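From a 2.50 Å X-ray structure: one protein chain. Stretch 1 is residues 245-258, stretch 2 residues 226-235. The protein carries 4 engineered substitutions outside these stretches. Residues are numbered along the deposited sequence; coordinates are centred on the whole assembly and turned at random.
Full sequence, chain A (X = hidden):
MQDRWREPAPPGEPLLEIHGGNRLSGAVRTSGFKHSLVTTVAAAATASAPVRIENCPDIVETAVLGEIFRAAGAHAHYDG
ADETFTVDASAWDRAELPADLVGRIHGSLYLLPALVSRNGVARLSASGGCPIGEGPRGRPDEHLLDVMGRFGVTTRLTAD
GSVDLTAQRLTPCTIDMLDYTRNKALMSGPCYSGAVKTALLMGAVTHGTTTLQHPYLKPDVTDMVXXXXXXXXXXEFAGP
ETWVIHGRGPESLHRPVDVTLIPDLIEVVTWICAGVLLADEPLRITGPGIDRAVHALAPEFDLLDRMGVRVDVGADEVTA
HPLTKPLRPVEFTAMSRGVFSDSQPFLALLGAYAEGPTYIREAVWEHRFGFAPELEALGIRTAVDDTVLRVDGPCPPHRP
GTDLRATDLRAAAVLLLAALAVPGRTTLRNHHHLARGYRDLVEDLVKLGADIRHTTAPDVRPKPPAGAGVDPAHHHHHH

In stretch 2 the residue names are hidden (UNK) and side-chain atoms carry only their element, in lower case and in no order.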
# COMPACT_ATOMS: atom_id res chain seq x y z
N ILE A 245 29.30 -12.22 -10.14
CA ILE A 245 30.49 -12.31 -9.31
C ILE A 245 31.47 -13.33 -9.88
O ILE A 245 31.26 -14.54 -9.78
CB ILE A 245 30.16 -12.72 -7.86
CG1 ILE A 245 29.09 -11.80 -7.27
CG2 ILE A 245 31.42 -12.71 -7.01
CD1 ILE A 245 27.71 -12.41 -7.24
N HIS A 246 32.55 -12.84 -10.48
CA HIS A 246 33.60 -13.71 -10.97
C HIS A 246 34.50 -14.10 -9.80
O HIS A 246 35.57 -13.53 -9.60
CB HIS A 246 34.41 -13.02 -12.07
CG HIS A 246 33.57 -12.55 -13.22
ND1 HIS A 246 33.03 -13.42 -14.15
CD2 HIS A 246 33.18 -11.31 -13.59
CE1 HIS A 246 32.34 -12.72 -15.04
NE2 HIS A 246 32.42 -11.44 -14.72
N GLY A 247 34.05 -15.08 -9.03
CA GLY A 247 34.73 -15.48 -7.81
C GLY A 247 36.06 -16.18 -8.05
O GLY A 247 36.16 -17.07 -8.89
N ARG A 248 37.07 -15.78 -7.29
CA ARG A 248 38.39 -16.37 -7.38
C ARG A 248 38.84 -16.90 -6.02
O ARG A 248 40.04 -17.03 -5.75
CB ARG A 248 39.40 -15.36 -7.92
CG ARG A 248 39.66 -15.49 -9.41
CD ARG A 248 40.01 -14.15 -10.04
NE ARG A 248 40.91 -13.36 -9.22
CZ ARG A 248 40.57 -12.21 -8.63
NH1 ARG A 248 39.35 -11.72 -8.77
NH2 ARG A 248 41.46 -11.56 -7.89
N GLY A 249 37.87 -17.19 -5.16
CA GLY A 249 38.16 -17.74 -3.84
C GLY A 249 38.60 -16.70 -2.84
O GLY A 249 38.79 -15.54 -3.19
N PRO A 250 38.77 -17.11 -1.58
CA PRO A 250 39.20 -16.23 -0.49
C PRO A 250 40.62 -15.72 -0.70
O PRO A 250 41.00 -14.70 -0.12
CB PRO A 250 39.16 -17.15 0.75
CG PRO A 250 38.26 -18.28 0.36
CD PRO A 250 38.48 -18.48 -1.10
N GLU A 251 41.40 -16.43 -1.51
CA GLU A 251 42.78 -16.05 -1.77
C GLU A 251 42.89 -14.79 -2.64
O GLU A 251 43.96 -14.20 -2.75
CB GLU A 251 43.56 -17.20 -2.41
CG GLU A 251 43.02 -17.67 -3.76
CD GLU A 251 41.94 -18.73 -3.63
OE1 GLU A 251 41.45 -18.95 -2.51
OE2 GLU A 251 41.60 -19.36 -4.65
N SER A 252 41.78 -14.39 -3.24
CA SER A 252 41.75 -13.21 -4.09
C SER A 252 41.40 -11.96 -3.28
O SER A 252 41.50 -10.84 -3.79
CB SER A 252 40.74 -13.38 -5.22
OG SER A 252 39.43 -13.58 -4.72
N LEU A 253 41.01 -12.15 -2.03
CA LEU A 253 40.62 -11.05 -1.16
C LEU A 253 41.75 -10.72 -0.19
O LEU A 253 41.71 -11.12 0.98
CB LEU A 253 39.35 -11.41 -0.40
CG LEU A 253 38.21 -11.95 -1.27
CD1 LEU A 253 37.04 -12.41 -0.41
CD2 LEU A 253 37.76 -10.90 -2.27
N HIS A 254 42.74 -9.98 -0.67
CA HIS A 254 43.94 -9.70 0.12
C HIS A 254 44.37 -8.24 0.05
O HIS A 254 45.50 -7.90 0.41
CB HIS A 254 45.09 -10.59 -0.35
CG HIS A 254 45.44 -10.42 -1.79
ND1 HIS A 254 45.02 -11.29 -2.78
CD2 HIS A 254 46.15 -9.46 -2.43
CE1 HIS A 254 45.48 -10.89 -3.95
NE2 HIS A 254 46.16 -9.77 -3.77
N ARG A 255 43.47 -7.38 -0.41
CA ARG A 255 43.77 -5.96 -0.52
C ARG A 255 43.17 -5.16 0.64
O ARG A 255 41.97 -5.27 0.91
CB ARG A 255 43.28 -5.41 -1.86
CG ARG A 255 44.09 -5.88 -3.05
CD ARG A 255 43.28 -5.83 -4.33
NE ARG A 255 42.64 -4.52 -4.52
CZ ARG A 255 41.80 -4.24 -5.50
NH1 ARG A 255 41.27 -3.03 -5.60
NH2 ARG A 255 41.48 -5.17 -6.39
N PRO A 256 44.00 -4.36 1.32
CA PRO A 256 43.58 -3.51 2.45
C PRO A 256 42.50 -2.52 2.04
O PRO A 256 42.55 -1.98 0.93
CB PRO A 256 44.87 -2.77 2.81
CG PRO A 256 45.97 -3.65 2.34
CD PRO A 256 45.45 -4.28 1.08
N VAL A 257 41.53 -2.29 2.92
CA VAL A 257 40.39 -1.45 2.59
C VAL A 257 40.12 -0.36 3.62
O VAL A 257 40.10 -0.62 4.83
CB VAL A 257 39.11 -2.29 2.42
CG1 VAL A 257 37.91 -1.40 2.12
CG2 VAL A 257 39.29 -3.32 1.31
N ASP A 258 39.93 0.87 3.14
CA ASP A 258 39.48 1.97 3.98
C ASP A 258 38.06 2.36 3.58
O ASP A 258 37.81 2.72 2.43
CB ASP A 258 40.41 3.18 3.83
CG ASP A 258 41.52 3.19 4.86
OD1 ASP A 258 41.88 2.11 5.38
OD2 ASP A 258 42.03 4.29 5.16
N UNK A 226 30.90 -2.76 -2.57
CA UNK A 226 32.06 -1.88 -2.66
C UNK A 226 33.23 -2.42 -1.84
O UNK A 226 34.38 -2.37 -2.28
o UNK A 226 30.64 0.07 -2.98
c UNK A 226 31.72 -0.45 -2.18
c UNK A 226 32.93 0.47 -2.31
N UNK A 227 32.93 -2.94 -0.66
CA UNK A 227 33.95 -3.51 0.21
C UNK A 227 34.60 -4.74 -0.42
O UNK A 227 35.83 -4.86 -0.44
c UNK A 227 34.42 -4.64 2.41
c UNK A 227 33.38 -3.88 1.60
c UNK A 227 32.93 -2.63 2.33
N UNK A 228 33.77 -5.64 -0.94
CA UNK A 228 34.27 -6.84 -1.61
C UNK A 228 35.11 -6.49 -2.83
O UNK A 228 36.14 -7.11 -3.08
c UNK A 228 33.56 -9.49 -0.27
c UNK A 228 31.33 -9.42 -1.41
c UNK A 228 32.50 -8.59 -0.89
c UNK A 228 33.11 -7.75 -2.01
N UNK A 229 34.67 -5.48 -3.58
CA UNK A 229 35.42 -5.00 -4.74
C UNK A 229 36.80 -4.50 -4.34
O UNK A 229 37.80 -4.81 -4.98
n UNK A 229 30.72 -1.59 -8.04
c UNK A 229 30.81 -2.85 -8.43
c UNK A 229 33.54 -4.38 -6.37
c UNK A 229 32.73 -3.21 -6.92
n UNK A 229 31.75 -3.64 -7.92
n UNK A 229 29.96 -3.32 -9.33
c UNK A 229 34.65 -3.89 -5.46
N UNK A 230 36.85 -3.72 -3.26
CA UNK A 230 38.10 -3.15 -2.78
C UNK A 230 39.01 -4.23 -2.18
O UNK A 230 40.23 -4.07 -2.17
o UNK A 230 36.98 -0.78 -3.57
o UNK A 230 36.56 -0.05 -1.55
c UNK A 230 37.84 -2.05 -1.75
c UNK A 230 37.07 -0.88 -2.33
N UNK A 231 38.41 -5.31 -1.70
CA UNK A 231 39.18 -6.43 -1.17
C UNK A 231 39.92 -7.17 -2.28
O UNK A 231 41.01 -7.71 -2.07
c UNK A 231 37.83 -6.99 1.00
c UNK A 231 39.03 -6.88 1.93
c UNK A 231 36.81 -7.98 1.56
c UNK A 231 38.27 -7.40 -0.40
N UNK A 232 39.32 -7.20 -3.46
CA UNK A 232 39.93 -7.84 -4.61
C UNK A 232 38.95 -8.62 -5.47
O UNK A 232 39.31 -9.13 -6.52
N UNK A 233 37.70 -8.70 -5.02
CA UNK A 233 36.67 -9.41 -5.76
C UNK A 233 36.26 -8.66 -7.02
O UNK A 233 36.39 -7.44 -7.10
c UNK A 233 35.46 -9.68 -4.88
N UNK A 234 35.76 -9.40 -8.00
CA UNK A 234 35.28 -8.81 -9.24
C UNK A 234 33.77 -8.94 -9.33
O UNK A 234 33.25 -9.95 -9.80
c UNK A 234 35.93 -9.49 -10.45
c UNK A 234 35.48 -8.89 -11.77
o UNK A 234 35.04 -7.72 -11.78
o UNK A 234 35.58 -9.59 -12.79
N UNK A 235 33.06 -7.92 -8.86
CA UNK A 235 31.60 -7.92 -8.92
C UNK A 235 31.11 -6.97 -10.02
O UNK A 235 31.45 -5.79 -10.05
c UNK A 235 31.48 -8.47 -6.47
c UNK A 235 30.96 -8.13 -5.10
c UNK A 235 31.01 -7.51 -7.56
c UNK A 235 29.49 -7.49 -7.63

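Position 226 lies in a helix that begins earlier in the chain. Its side chain is one carbon carrying one oxygen and one carbon, the branched hydroxyl of threonine. Thr226 is exposed and out of reach of stretch 1, as a small polar residue can afford to be; its carbonyl O accepts the helical hydrogen bond from N of position 230, at 3.0 Å.

Position 227 has three carbons, forked at the first, and is therefore valine. Val227 is buried, which suits an apolar side chain, and its backbone O lies 4.2 Å from Val257 CG2.

At position 228 four carbons fork at the second, the pattern of leucine. The CA-to-CB bond of Leu228 points away from stretch 1 into buried surroundings, although the end of the side chain comes nearer. Its carbonyl O receives N of position 233 at 3.0 Å as the helix closes.

Position 229 carries three carbons, a nitrogen, and a carbon bearing two more nitrogens: a guanidinium, hence arginine. The CA-to-CB bond of Arg229 points away from stretch 1, and the side chain reaches along its own chain, where NE and NH2 each donate to the backbone O of position 235 at 3.0 Å. The long side chain thus ties the helix to the segment that follows it.

Position 230 has two carbons, the second carrying two oxygens. Two oxygens on the second carbon make a carboxylate one carbon beyond CB, so the residue is aspartate. Asp230 is partly exposed, so its polar end need not be buried, while its CB packs 3.6 Å from Val257 CG2.

Position 231 again shows four carbons forked at the second. Leu231 is buried, its CD2 lying 3.6 Å from Val257 CG2 and its CB 4.0 Å from Leu253 CD2, so one leucine meets two apolar partners.

Position 232 has no side-chain atoms and is glycine. Gly232 leaves the helix with positive phi, at angles that would jam a CB against the preceding carbonyl; an ideal CB would also fall 2.1 Å from Ser252 O. Instead, its CA makes a CA-H...O contact with Ser252 O at 3.5 Å.

Position 233 has a single carbon, so it is alanine; Ala233 CB fits against Leu253 CD2 at 3.7 Å.

Position 234 has two carbons, the second with two oxygens, and its CA-to-CB bond points toward stretch 1. Asp234 places OD2 3.1 Å from His246 CD2, keeping its carboxylate at a partly exposed site.

Position 235 has four carbons, forked at the first with one arm two carbons long: isoleucine. The beta-branched Ile235 suits its strand, forming an antiparallel non-hydrogen-bonded pair with Ile245, with CG1 of each 4.2 Å apart on the same face.

The contact combines apolar packing with backbone pairing. Leu253 and Val257 pack against the helix end, while Arg255 N donates to Leu231 O at 3.0 Å and His246 N to Asp234 O at 3.1 Å. Arg248 NH1 adds a weak bond to Gly232 O at 3.4 Å, so both the turn and the strand are held.

Stretch 2 (226-235) TVLRDLGADI
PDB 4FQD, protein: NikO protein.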